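Local atomic coordinates of HTH-type transcriptional activator ampR (Citrobacter freundii, PDB entry 3KOS), a protein that regulates transcription of the inducible AmpC beta-lactamase gene as a DNA-binding LysR-family regulator, represented here by its effector-binding domain. Residues L14-V19 and Y61-G66; C26-L31 and L43-H48; T73-L78 and S181-R186; P105-Y110 and G151-P156. All blocks are in the same frame, centred on the assembly; numbering follows the deposited sequence.

Contact 1 of 4, residues L14-V19 and Y61-G66; sequences LKIGVV and YTIRYG
Ile16 lies alongside Tyr61, both side chains leaving the same face of two parallel strands, whose short axes are 4.7 Å apart and whose N-to-C directions differ by 8°. This face is the tight part. Ile16 CG1 sits 4.0 Å from Tyr61 CB, and Ile16 CD1 meets the edge of the Tyr61 ring close to its plane. Val18 and Ile63 repeat the pairing two residues further along both strands, with Val18 CG1 4.0 Å from Ile63 CB. With CG1 anti to the carbonyl carbon (chi1 -68°), Ile63 brings CD1 to 4.1 Å from Val18 CG2. Phe199 and Leu203 of helix 194-209 cover the layer, and Tyr61 OH bonds Ser200 OG of that helix. Four backbone bonds join the strands. The shortest, Ile63 N to Gly17 O, is 2.8 Å. The pair belongs to the parallel part of the sheet in the first alpha/beta lobe of a LysR effector domain, a fold of the periplasmic-binding-protein type. Between the two strands the Thr62 face is sparser: Gly17 adds no side chain, and Thr62 CG2 lies 3.8 Å from Gly17 O. Lys15 leads away, its NZ bonded to Glu57 O, while Arg64 turns from strand 14-19 and bonds Thr185 OG1 through NH2.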
loop_
_atom_site.group_PDB
_atom_site.type_symbol
_atom_site.label_atom_id
_atom_site.label_comp_id
_atom_site.label_asym_id
_atom_site.label_seq_id
_atom_site.Cartn_x
_atom_site.Cartn_y
_atom_site.Cartn_z
ATOM N N LEU A 14 -3.990 8.278 -22.041
ATOM C CA LEU A 14 -2.706 7.770 -21.579
ATOM C C LEU A 14 -2.945 6.959 -20.308
ATOM O O LEU A 14 -3.508 7.472 -19.344
ATOM C CB LEU A 14 -1.742 8.921 -21.297
ATOM C CG LEU A 14 -0.382 8.593 -20.673
ATOM C CD1 LEU A 14 0.402 7.646 -21.552
ATOM C CD2 LEU A 14 0.413 9.870 -20.451
ATOM N N LYS A 15 -2.523 5.700 -20.318
ATOM C CA LYS A 15 -2.787 4.808 -19.191
ATOM C C LYS A 15 -1.475 4.422 -18.526
ATOM O O LYS A 15 -0.580 3.854 -19.161
ATOM C CB LYS A 15 -3.553 3.563 -19.653
ATOM C CG LYS A 15 -4.301 2.892 -18.519
ATOM C CD LYS A 15 -5.008 1.588 -18.915
ATOM C CE LYS A 15 -5.667 0.976 -17.672
ATOM N NZ LYS A 15 -6.216 -0.398 -17.892
ATOM N N ILE A 16 -1.350 4.759 -17.250
ATOM C CA ILE A 16 -0.104 4.534 -16.544
ATOM C C ILE A 16 -0.337 3.816 -15.215
ATOM O O ILE A 16 -1.169 4.232 -14.423
ATOM C CB ILE A 16 0.624 5.848 -16.289
ATOM C CG1 ILE A 16 0.860 6.577 -17.623
ATOM C CG2 ILE A 16 1.940 5.593 -15.588
ATOM C CD1 ILE A 16 1.880 7.684 -17.546
ATOM N N GLY A 17 0.416 2.743 -14.994
ATOM C CA GLY A 17 0.381 2.009 -13.736
ATOM C C GLY A 17 1.601 2.374 -12.909
ATOM O O GLY A 17 2.731 2.138 -13.334
ATOM N N VAL A 18 1.376 2.934 -11.720
ATOM C CA VAL A 18 2.449 3.531 -10.935
ATOM C C VAL A 18 2.611 2.798 -9.597
ATOM O O VAL A 18 1.638 2.633 -8.873
ATOM C CB VAL A 18 2.136 5.025 -10.628
ATOM C CG1 VAL A 18 3.306 5.679 -9.883
ATOM C CG2 VAL A 18 1.854 5.791 -11.924
ATOM N N VAL A 19 3.827 2.377 -9.261
ATOM C CA VAL A 19 4.036 1.764 -7.945
ATOM C C VAL A 19 3.567 2.759 -6.875
ATOM O O VAL A 19 3.862 3.952 -6.952
ATOM C CB VAL A 19 5.508 1.306 -7.734
ATOM C CG1 VAL A 19 6.501 2.483 -7.902
ATOM C CG2 VAL A 19 5.676 0.635 -6.380
ATOM N N TYR A 61 2.443 2.937 -19.978
ATOM C CA TYR A 61 3.675 3.014 -19.213
ATOM C C TYR A 61 3.499 2.357 -17.845
ATOM O O TYR A 61 2.397 2.336 -17.296
ATOM C CB TYR A 61 4.039 4.469 -18.941
ATOM C CG TYR A 61 4.810 5.176 -20.037
ATOM C CD1 TYR A 61 5.869 4.557 -20.693
ATOM C CD2 TYR A 61 4.509 6.489 -20.371
ATOM C CE1 TYR A 61 6.594 5.229 -21.679
ATOM C CE2 TYR A 61 5.220 7.158 -21.350
ATOM C CZ TYR A 61 6.254 6.524 -21.999
ATOM O OH TYR A 61 6.954 7.220 -22.968
ATOM N N THR A 62 4.605 1.874 -17.297
ATOM C CA THR A 62 4.659 1.384 -15.919
ATOM C C THR A 62 5.729 2.174 -15.172
ATOM O O THR A 62 6.863 2.289 -15.635
ATOM C CB THR A 62 5.066 -0.092 -15.891
ATOM O OG1 THR A 62 4.147 -0.855 -16.681
ATOM C CG2 THR A 62 5.072 -0.626 -14.457
ATOM N N ILE A 63 5.379 2.747 -14.025
ATOM C CA ILE A 63 6.409 3.356 -13.202
ATOM C C ILE A 63 6.693 2.368 -12.086
ATOM O O ILE A 63 5.771 1.892 -11.441
ATOM C CB ILE A 63 5.991 4.720 -12.668
ATOM C CG1 ILE A 63 5.894 5.713 -13.846
ATOM C CG2 ILE A 63 7.004 5.192 -11.629
ATOM C CD1 ILE A 63 5.379 7.100 -13.461
ATOM N N ARG A 64 7.968 2.035 -11.901
ATOM C CA ARG A 64 8.340 0.927 -11.040
ATOM C C ARG A 64 9.690 1.144 -10.375
ATOM O O ARG A 64 10.478 2.002 -10.790
ATOM C CB ARG A 64 8.390 -0.359 -11.871
ATOM C CG ARG A 64 9.502 -0.364 -12.892
ATOM C CD ARG A 64 9.110 -1.190 -14.115
ATOM N NE ARG A 64 8.678 -2.532 -13.744
ATOM C CZ ARG A 64 8.199 -3.423 -14.605
ATOM N NH1 ARG A 64 7.822 -4.626 -14.184
ATOM N NH2 ARG A 64 8.095 -3.106 -15.888
ATOM N N TYR A 65 9.958 0.337 -9.353
ATOM C CA TYR A 65 11.230 0.354 -8.649
ATOM C C TYR A 65 12.065 -0.810 -9.154
ATOM O O TYR A 65 11.571 -1.933 -9.244
ATOM C CB TYR A 65 10.982 0.171 -7.150
ATOM C CG TYR A 65 12.222 0.019 -6.285
ATOM C CD1 TYR A 65 12.769 -1.237 -6.038
ATOM C CD2 TYR A 65 12.819 1.124 -5.685
ATOM C CE1 TYR A 65 13.885 -1.391 -5.228
ATOM C CE2 TYR A 65 13.942 0.980 -4.868
ATOM C CZ TYR A 65 14.460 -0.286 -4.643
ATOM O OH TYR A 65 15.564 -0.452 -3.844
ATOM N N GLY A 66 13.329 -0.549 -9.476
ATOM C CA GLY A 66 14.200 -1.619 -9.918
ATOM C C GLY A 66 15.532 -1.146 -10.464
ATOM O O GLY A 66 15.973 -0.028 -10.183
#

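Contact 2 of 4, residues C26-L31 and L43-H48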
loop_
_atom_site.group_PDB
_atom_site.type_symbol
_atom_site.label_atom_id
_atom_site.label_comp_id
_atom_site.label_asym_id
_atom_site.label_seq_id
_atom_site.Cartn_x
_atom_site.Cartn_y
_atom_site.Cartn_z
ATOM N N CYS A 26 5.853 11.085 -4.814
ATOM C CA CYS A 26 6.417 11.906 -5.888
ATOM C C CYS A 26 5.396 12.393 -6.923
ATOM O O CYS A 26 5.240 13.598 -7.134
ATOM C CB CYS A 26 7.555 11.149 -6.579
ATOM S SG CYS A 26 8.390 12.076 -7.910
ATOM N N LEU A 27 4.705 11.466 -7.581
ATOM C CA LEU A 27 3.882 11.832 -8.736
ATOM C C LEU A 27 2.636 12.648 -8.410
ATOM O O LEU A 27 2.352 13.643 -9.073
ATOM C CB LEU A 27 3.482 10.581 -9.525
ATOM C CG LEU A 27 2.705 10.861 -10.808
ATOM C CD1 LEU A 27 3.559 11.719 -11.750
ATOM C CD2 LEU A 27 2.296 9.543 -11.462
ATOM N N PHE A 28 1.863 12.213 -7.420
ATOM C CA PHE A 28 0.579 12.853 -7.157
ATOM C C PHE A 28 0.708 14.351 -6.876
ATOM O O PHE A 28 -0.066 15.145 -7.405
ATOM C CB PHE A 28 -0.191 12.133 -6.036
ATOM C CG PHE A 28 -0.834 10.841 -6.469
ATOM C CD1 PHE A 28 -0.812 10.445 -7.793
ATOM C CD2 PHE A 28 -1.475 10.022 -5.539
ATOM C CE1 PHE A 28 -1.411 9.249 -8.190
ATOM C CE2 PHE A 28 -2.074 8.842 -5.927
ATOM C CZ PHE A 28 -2.043 8.449 -7.245
ATOM N N PRO A 29 1.695 14.745 -6.064
ATOM C CA PRO A 29 1.852 16.178 -5.799
ATOM C C PRO A 29 2.184 16.970 -7.068
ATOM O O PRO A 29 1.943 18.177 -7.113
ATOM C CB PRO A 29 3.037 16.224 -4.838
ATOM C CG PRO A 29 3.016 14.882 -4.142
ATOM C CD PRO A 29 2.584 13.921 -5.218
ATOM N N LEU A 30 2.730 16.294 -8.074
ATOM C CA LEU A 30 3.137 16.966 -9.312
ATOM C C LEU A 30 2.076 16.937 -10.405
ATOM O O LEU A 30 2.245 17.578 -11.447
ATOM C CB LEU A 30 4.425 16.349 -9.847
ATOM C CG LEU A 30 5.642 16.532 -8.942
ATOM C CD1 LEU A 30 6.803 15.699 -9.427
ATOM C CD2 LEU A 30 6.017 18.006 -8.874
ATOM N N LEU A 31 0.982 16.211 -10.187
ATOM C CA LEU A 31 0.032 16.001 -11.282
ATOM C C LEU A 31 -0.591 17.294 -11.826
ATOM O O LEU A 31 -0.841 17.404 -13.026
ATOM C CB LEU A 31 -1.052 14.985 -10.908
ATOM C CG LEU A 31 -0.647 13.517 -11.058
ATOM C CD1 LEU A 31 -1.840 12.623 -10.732
ATOM C CD2 LEU A 31 -0.101 13.222 -12.449
ATOM N N LEU A 43 -5.335 11.407 -18.643
ATOM C CA LEU A 43 -4.425 10.538 -17.912
ATOM C C LEU A 43 -5.199 9.601 -16.989
ATOM O O LEU A 43 -5.921 10.052 -16.104
ATOM C CB LEU A 43 -3.449 11.393 -17.102
ATOM C CG LEU A 43 -2.423 10.663 -16.240
ATOM C CD1 LEU A 43 -1.610 9.722 -17.102
ATOM C CD2 LEU A 43 -1.522 11.676 -15.543
ATOM N N HIS A 44 -5.046 8.298 -17.211
ATOM C CA HIS A 44 -5.676 7.283 -16.377
ATOM C C HIS A 44 -4.608 6.651 -15.488
ATOM O O HIS A 44 -3.788 5.876 -15.962
ATOM C CB HIS A 44 -6.297 6.193 -17.243
ATOM C CG HIS A 44 -7.461 6.661 -18.055
ATOM N ND1 HIS A 44 -8.719 6.115 -17.932
ATOM C CD2 HIS A 44 -7.562 7.636 -18.990
ATOM C CE1 HIS A 44 -9.545 6.724 -18.766
ATOM N NE2 HIS A 44 -8.868 7.654 -19.417
ATOM N N ILE A 45 -4.619 6.987 -14.204
ATOM C CA ILE A 45 -3.615 6.464 -13.290
ATOM C C ILE A 45 -4.166 5.330 -12.443
ATOM O O ILE A 45 -5.269 5.427 -11.916
ATOM C CB ILE A 45 -3.124 7.553 -12.340
ATOM C CG1 ILE A 45 -2.455 8.659 -13.152
ATOM C CG2 ILE A 45 -2.164 6.968 -11.317
ATOM C CD1 ILE A 45 -1.993 9.797 -12.322
ATOM N N SER A 46 -3.393 4.257 -12.328
ATOM C CA SER A 46 -3.714 3.178 -11.398
ATOM C C SER A 46 -2.440 2.861 -10.635
ATOM O O SER A 46 -1.352 3.123 -11.135
ATOM C CB SER A 46 -4.217 1.944 -12.149
ATOM O OG SER A 46 -3.240 1.481 -13.065
ATOM N N THR A 47 -2.563 2.347 -9.414
ATOM C CA THR A 47 -1.373 2.013 -8.642
ATOM C C THR A 47 -1.193 0.504 -8.544
ATOM O O THR A 47 -2.148 -0.261 -8.687
ATOM C CB THR A 47 -1.399 2.622 -7.211
ATOM O OG1 THR A 47 -2.474 2.039 -6.468
ATOM C CG2 THR A 47 -1.578 4.139 -7.274
ATOM N N HIS A 48 0.039 0.085 -8.295
ATOM C CA HIS A 48 0.356 -1.327 -8.140
ATOM C C HIS A 48 1.430 -1.476 -7.064
ATOM O O HIS A 48 1.935 -0.473 -6.548
ATOM C CB HIS A 48 0.802 -1.940 -9.481
ATOM C CG HIS A 48 1.970 -1.246 -10.128
ATOM N ND1 HIS A 48 3.269 -1.413 -9.696
ATOM C CD2 HIS A 48 2.038 -0.417 -11.198
ATOM C CE1 HIS A 48 4.082 -0.705 -10.459
ATOM N NE2 HIS A 48 3.360 -0.090 -11.376
#
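Phe28 turns the edge of its ring to Ile45, whose CG2 lies in the ring plane 3.9 Å from Phe28 CE1. The ring is the one flat group that carries the contact; Thr47 CG2 comes within 4.3 Å of Phe28 CZ. Met134 of the second subunit packs on Phe28, Leu31 and Ile45 alike, so the second subunit contributes to this cluster. Ile45 divides its branches between two helix residues. With CG1 anti to the carbonyl carbon (chi1 -62°), CG2 falls anti to the backbone N and takes the phenylalanine edge, while Ile45 CD1, at the end of the other branch, points tip to tip at Leu31 and lies 3.9 Å from Leu31 CD2. Leu27 CD2 approaches the same Ile45 CD1 more loosely, at 4.4 Å. At the start of the strand segment, Leu43 crosses Leu31 nearly at a right angle, with Leu43 CD2 3.7 Å from Leu31 CD2. The axes of the two short segments come no closer than 11.9 Å and run almost antiparallel (159°), as in the beta-alpha-beta unit of strand 12-19, helix 20-37 and strand 41-48. Between the two segments the chemistry is entirely apolar, which implies a fit set by shape. Directional bonding is left to the strand's flanks: backbone bonds join it to strand 12-19 and to the second subunit, whose Asp137 OD1 is hydrogen-bonded to Thr47 OG1.

Contact 3 of 4, residues T73-L78 and S181-R186; sequences TDAQYL and SYWITR
Tyr77 crosses Trp183 on one face of an antiparallel strand pair, at a non-hydrogen-bonded position. Its CG is anti to the backbone N (chi1 -179°), which carries the side chain out across the six-membered ring of the indole toward Ser181. Tyr77 CB lies over the face of the Trp183 six-membered ring, 4.0 Å from its centroid, in a CH-pi contact. Beyond it, Tyr77 CD2 comes 3.8 Å from Trp183 CZ2, so the tyrosine edge meets the indole face in a T-shaped pair with planes at 89° and centroids 5.4 Å apart. Further out, Tyr77 CE2 is 3.4 Å from Ser181 OG, and the tip, Tyr77 OH, ends 4.0 Å from the same Ser181 OG. On the reverse face, Leu78 CD2 packs against Ile184 CG2 at 3.7 Å. At the far end of that face, a salt bridge joins Asp74 OD2 and Arg186 NH2 over 3.2 Å; the donor stands above the carboxylate plane, and the two flat groups are turned 78° to each other. The other terminal nitrogen, Arg186 NH1, bonds Arg190 O. Five backbone bonds knit the strands, including a reciprocal pair between Gln76 and Ile184, both 2.9 Å. Strand 181-187 sits between strand 73-86 and strand 61-66, antiparallel to both. Helix 194-209 packs on the face of Leu78 and Ile184 with Leu203 and Phe199, while Trp70 meets Trp183 edge-to-face on the other.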
loop_
_atom_site.group_PDB
_atom_site.type_symbol
_atom_site.label_atom_id
_atom_site.label_comp_id
_atom_site.label_asym_id
_atom_site.label_seq_id
_atom_site.Cartn_x
_atom_site.Cartn_y
_atom_site.Cartn_z
ATOM N N THR A 73 12.148 -4.389 -22.768
ATOM C CA THR A 73 11.547 -3.223 -22.151
ATOM C C THR A 73 12.386 -1.990 -22.411
ATOM O O THR A 73 13.603 -2.014 -22.248
ATOM C CB THR A 73 11.417 -3.417 -20.635
ATOM O OG1 THR A 73 10.343 -4.322 -20.358
ATOM C CG2 THR A 73 11.137 -2.115 -19.966
ATOM N N ASP A 74 11.723 -0.915 -22.809
ATOM C CA ASP A 74 12.375 0.366 -22.978
ATOM C C ASP A 74 12.233 1.117 -21.664
ATOM O O ASP A 74 11.134 1.531 -21.310
ATOM C CB ASP A 74 11.695 1.133 -24.106
ATOM C CG ASP A 74 12.417 2.413 -24.462
ATOM O OD1 ASP A 74 13.592 2.569 -24.061
ATOM O OD2 ASP A 74 11.804 3.261 -25.152
ATOM N N ALA A 75 13.341 1.288 -20.946
ATOM C CA ALA A 75 13.315 1.866 -19.606
ATOM C C ALA A 75 14.012 3.217 -19.553
ATOM O O ALA A 75 15.095 3.387 -20.113
ATOM C CB ALA A 75 13.957 0.904 -18.607
ATOM N N GLN A 76 13.386 4.175 -18.876
ATOM C CA GLN A 76 13.981 5.486 -18.674
ATOM C C GLN A 76 14.066 5.827 -17.186
ATOM O O GLN A 76 13.095 5.677 -16.452
ATOM C CB GLN A 76 13.195 6.560 -19.435
ATOM C CG GLN A 76 13.670 7.970 -19.141
ATOM C CD GLN A 76 13.386 8.935 -20.279
ATOM O OE1 GLN A 76 12.302 8.918 -20.872
ATOM N NE2 GLN A 76 14.362 9.789 -20.588
ATOM N N TYR A 77 15.237 6.268 -16.745
ATOM C CA TYR A 77 15.488 6.561 -15.337
ATOM C C TYR A 77 14.679 7.775 -14.912
ATOM O O TYR A 77 14.625 8.778 -15.631
ATOM C CB TYR A 77 16.987 6.805 -15.127
ATOM C CG TYR A 77 17.435 7.113 -13.708
ATOM C CD1 TYR A 77 17.465 8.417 -13.239
ATOM C CD2 TYR A 77 17.871 6.101 -12.862
ATOM C CE1 TYR A 77 17.893 8.705 -11.957
ATOM C CE2 TYR A 77 18.317 6.381 -11.576
ATOM C CZ TYR A 77 18.324 7.689 -11.134
ATOM O OH TYR A 77 18.761 7.980 -9.859
ATOM N N LEU A 78 14.022 7.680 -13.757
ATOM C CA LEU A 78 13.257 8.807 -13.232
ATOM C C LEU A 78 14.019 9.496 -12.119
ATOM O O LEU A 78 14.345 10.670 -12.220
ATOM C CB LEU A 78 11.876 8.363 -12.724
ATOM C CG LEU A 78 10.928 7.794 -13.786
ATOM C CD1 LEU A 78 9.637 7.324 -13.130
ATOM C CD2 LEU A 78 10.641 8.842 -14.866
ATOM N N SER A 181 16.266 2.052 -8.258
ATOM C CA SER A 181 15.797 3.419 -8.478
ATOM C C SER A 181 14.390 3.377 -9.050
ATOM O O SER A 181 13.828 2.308 -9.242
ATOM C CB SER A 181 16.709 4.145 -9.477
ATOM O OG SER A 181 18.040 4.177 -9.013
ATOM N N TYR A 182 13.819 4.540 -9.339
ATOM C CA TYR A 182 12.517 4.560 -9.998
ATOM C C TYR A 182 12.689 4.782 -11.491
ATOM O O TYR A 182 13.473 5.639 -11.916
ATOM C CB TYR A 182 11.577 5.597 -9.364
ATOM C CG TYR A 182 11.163 5.181 -7.960
ATOM C CD1 TYR A 182 10.199 4.192 -7.762
ATOM C CD2 TYR A 182 11.755 5.753 -6.846
ATOM C CE1 TYR A 182 9.837 3.783 -6.485
ATOM C CE2 TYR A 182 11.402 5.352 -5.555
ATOM C CZ TYR A 182 10.438 4.372 -5.383
ATOM O OH TYR A 182 10.086 3.958 -4.107
ATOM N N TRP A 183 11.967 3.985 -12.270
ATOM C CA TRP A 183 12.057 4.010 -13.730
ATOM C C TRP A 183 10.671 4.086 -14.336
ATOM O O TRP A 183 9.686 3.667 -13.719
ATOM C CB TRP A 183 12.694 2.711 -14.232
ATOM C CG TRP A 183 14.078 2.484 -13.752
ATOM C CD1 TRP A 183 14.463 2.003 -12.534
ATOM C CD2 TRP A 183 15.284 2.712 -14.495
ATOM N NE1 TRP A 183 15.837 1.929 -12.468
ATOM C CE2 TRP A 183 16.363 2.358 -13.659
ATOM C CE3 TRP A 183 15.554 3.189 -15.785
ATOM C CZ2 TRP A 183 17.690 2.457 -14.070
ATOM C CZ3 TRP A 183 16.875 3.289 -16.193
ATOM C CH2 TRP A 183 17.925 2.927 -15.337
ATOM N N ILE A 184 10.589 4.607 -15.555
ATOM C CA ILE A 184 9.359 4.472 -16.331
ATOM C C ILE A 184 9.638 3.525 -17.511
ATOM O O ILE A 184 10.650 3.660 -18.190
ATOM C CB ILE A 184 8.813 5.847 -16.801
ATOM C CG1 ILE A 184 7.435 5.685 -17.466
ATOM C CG2 ILE A 184 9.813 6.561 -17.710
ATOM C CD1 ILE A 184 6.637 7.000 -17.594
ATOM N N THR A 185 8.763 2.559 -17.735
ATOM C CA THR A 185 9.046 1.525 -18.724
ATOM C C THR A 185 7.890 1.296 -19.691
ATOM O O THR A 185 6.718 1.390 -19.314
ATOM C CB THR A 185 9.475 0.178 -18.057
ATOM O OG1 THR A 185 8.359 -0.440 -17.399
ATOM C CG2 THR A 185 10.576 0.420 -17.045
ATOM N N ARG A 186 8.244 1.014 -20.944
ATOM C CA ARG A 186 7.284 0.679 -21.989
ATOM C C ARG A 186 7.677 -0.694 -22.519
ATOM O O ARG A 186 8.847 -0.935 -22.812
ATOM C CB ARG A 186 7.384 1.722 -23.123
ATOM C CG ARG A 186 6.564 1.420 -24.362
ATOM C CD ARG A 186 6.897 2.391 -25.519
ATOM N NE ARG A 186 8.306 2.332 -25.914
ATOM C CZ ARG A 186 8.776 1.534 -26.869
ATOM N NH1 ARG A 186 7.950 0.737 -27.532
ATOM N NH2 ARG A 186 10.065 1.534 -27.168
#

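Contact 4 of 4, residues P105-Y110 and G151-P156; sequences PLLRSY and GVAIAP
Leu107 holds CG beside its backbone N and anti to the carbonyl carbon (chi1 -45°), with an extended second torsion (chi2 -180°), and this lays its side chain against the backbone of Gly151 and Val152. Leu107 CB is 3.6 Å from Val152 O. Further out, Leu107 CD1 lies 3.7 Å from Gly151 O. Leu107 CD1 also touches Ala153 CB, at 4.1 Å. Because Gly151 carries no side chain, Pro105 O can come within 3.2 Å of Gly151 CA. Two backbone bonds form the bridge at Leu106 and Val152: Val152 N to Pro105 O, 3.0 Å, and Leu107 N to Val152 O, 2.9 Å, the latter donor tilted 35° from the carbonyl plane. The register advances in the same sense along both segments, Pro105 beside Gly151 and Leu107 beside Ala153. After that the backbones diverge, with Leu107 O and Ile154 N 3.5 Å apart and not bonded. The bridge lies in the second alpha/beta lobe of the LysR effector domain, where strand 106-109 also pairs with strand 133-136. Met142 of helix 139-147 packs on both Leu107 and Ala153, and Trp115 of helix 114-121 on Ile154. Chemically, the contact is two backbone hydrogen bonds with the Leu107 side chain packed over the Gly151-Val152 backbone. Leu107 O turns instead to Trp115 NE1, so where the pairing with Ile154 lapses, the buried carbonyl is satisfied by a helix side chain.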
loop_
_atom_site.group_PDB
_atom_site.type_symbol
_atom_site.label_atom_id
_atom_site.label_comp_id
_atom_site.label_asym_id
_atom_site.label_seq_id
_atom_site.Cartn_x
_atom_site.Cartn_y
_atom_site.Cartn_z
ATOM N N PRO A 105 11.815 -5.047 16.277
ATOM C CA PRO A 105 11.616 -5.895 15.098
ATOM C C PRO A 105 11.989 -5.109 13.850
ATOM O O PRO A 105 11.989 -3.884 13.889
ATOM C CB PRO A 105 10.107 -6.170 15.112
ATOM C CG PRO A 105 9.694 -5.956 16.532
ATOM C CD PRO A 105 10.564 -4.845 17.032
ATOM N N LEU A 106 12.305 -5.807 12.770
ATOM C CA LEU A 106 12.696 -5.147 11.538
ATOM C C LEU A 106 11.580 -5.251 10.512
ATOM O O LEU A 106 10.892 -6.262 10.432
ATOM C CB LEU A 106 13.988 -5.755 10.993
ATOM C CG LEU A 106 15.215 -5.651 11.916
ATOM C CD1 LEU A 106 16.396 -6.407 11.327
ATOM C CD2 LEU A 106 15.582 -4.190 12.162
ATOM N N LEU A 107 11.401 -4.192 9.735
ATOM C CA LEU A 107 10.434 -4.185 8.649
ATOM C C LEU A 107 11.227 -4.071 7.362
ATOM O O LEU A 107 12.128 -3.233 7.261
ATOM C CB LEU A 107 9.493 -2.973 8.766
ATOM C CG LEU A 107 8.929 -2.696 10.169
ATOM C CD1 LEU A 107 8.006 -1.480 10.169
ATOM C CD2 LEU A 107 8.204 -3.899 10.743
ATOM N N ARG A 108 10.900 -4.909 6.385
ATOM C CA ARG A 108 11.592 -4.874 5.100
ATOM C C ARG A 108 10.659 -5.226 3.948
ATOM O O ARG A 108 9.529 -5.662 4.163
ATOM C CB ARG A 108 12.789 -5.823 5.106
ATOM C CG ARG A 108 12.427 -7.289 5.229
ATOM C CD ARG A 108 13.611 -8.143 4.802
ATOM N NE ARG A 108 13.416 -9.565 5.052
ATOM C CZ ARG A 108 12.788 -10.399 4.229
ATOM N NH1 ARG A 108 12.262 -9.964 3.097
ATOM N NH2 ARG A 108 12.680 -11.679 4.549
ATOM N N SER A 109 11.131 -5.006 2.722
ATOM C CA SER A 109 10.381 -5.395 1.536
ATOM C C SER A 109 10.632 -6.869 1.248
ATOM O O SER A 109 11.303 -7.553 2.020
ATOM C CB SER A 109 10.838 -4.579 0.329
ATOM O OG SER A 109 12.060 -5.113 -0.162
ATOM N N TYR A 110 10.106 -7.349 0.127
ATOM C CA TYR A 110 10.332 -8.731 -0.291
ATOM C C TYR A 110 11.786 -9.043 -0.652
ATOM O O TYR A 110 12.114 -10.192 -0.937
ATOM C CB TYR A 110 9.444 -9.087 -1.472
ATOM C CG TYR A 110 8.030 -9.479 -1.117
ATOM C CD1 TYR A 110 7.262 -8.706 -0.255
ATOM C CD2 TYR A 110 7.447 -10.611 -1.678
ATOM C CE1 TYR A 110 5.950 -9.058 0.056
ATOM C CE2 TYR A 110 6.143 -10.971 -1.379
ATOM C CZ TYR A 110 5.400 -10.189 -0.512
ATOM O OH TYR A 110 4.101 -10.547 -0.222
ATOM N N GLY A 151 8.050 -1.544 14.285
ATOM C CA GLY A 151 9.443 -1.891 14.095
ATOM C C GLY A 151 10.151 -0.788 13.345
ATOM O O GLY A 151 9.567 0.265 13.078
ATOM N N VAL A 152 11.416 -1.022 13.025
ATOM C CA VAL A 152 12.198 -0.075 12.247
ATOM C C VAL A 152 12.145 -0.490 10.782
ATOM O O VAL A 152 12.440 -1.633 10.446
ATOM C CB VAL A 152 13.660 -0.040 12.728
ATOM C CG1 VAL A 152 14.481 0.945 11.880
ATOM C CG2 VAL A 152 13.712 0.348 14.199
ATOM N N ALA A 153 11.734 0.443 9.927
ATOM C CA ALA A 153 11.616 0.189 8.497
ATOM C C ALA A 153 12.899 0.585 7.774
ATOM O O ALA A 153 13.726 1.311 8.311
ATOM C CB ALA A 153 10.461 0.991 7.933
ATOM N N ILE A 154 13.064 0.092 6.558
ATOM C CA ILE A 154 14.095 0.622 5.680
ATOM C C ILE A 154 13.458 0.814 4.313
ATOM O O ILE A 154 12.876 -0.119 3.748
ATOM C CB ILE A 154 15.366 -0.274 5.652
ATOM C CG1 ILE A 154 16.478 0.395 4.823
ATOM C CG2 ILE A 154 15.035 -1.682 5.153
ATOM C CD1 ILE A 154 17.841 -0.290 4.959
ATOM N N ALA A 155 13.545 2.034 3.793
ATOM C CA ALA A 155 12.792 2.398 2.602
ATOM C C ALA A 155 13.381 3.632 1.930
ATOM O O ALA A 155 14.233 4.309 2.511
ATOM C CB ALA A 155 11.316 2.635 2.966
ATOM N N PRO A 156 12.938 3.928 0.697
ATOM C CA PRO A 156 13.465 5.110 0.000
ATOM C C PRO A 156 13.054 6.405 0.694
ATOM O O PRO A 156 11.884 6.787 0.675
ATOM C CB PRO A 156 12.817 5.021 -1.380
ATOM C CG PRO A 156 12.587 3.556 -1.587
ATOM C CD PRO A 156 12.151 3.067 -0.206
#

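In the fold
From the N terminus, strand 12-19 leads through helix 20-37 to strand 41-48, and contact 2 closes that short loop. Contact 1 closes around it when strand 61-66 arrives, so contact 2 nests within contact 1. Contact 3 opens next: strand 73-86 leads out to the second lobe, and the chain returns as strand 181-187 after 102 intervening residues. Contact 4 closes within that excursion, its centre about 24 Å from that of contact 3. Contacts 1, 2 and 3 share the sheet of the first lobe, with strand 12-19 linking contacts 1 and 2 and the pairing of 61-66 with 181-187 linking contacts 1 and 3. Tyr182 touching Pro156 joins contacts 3 and 4.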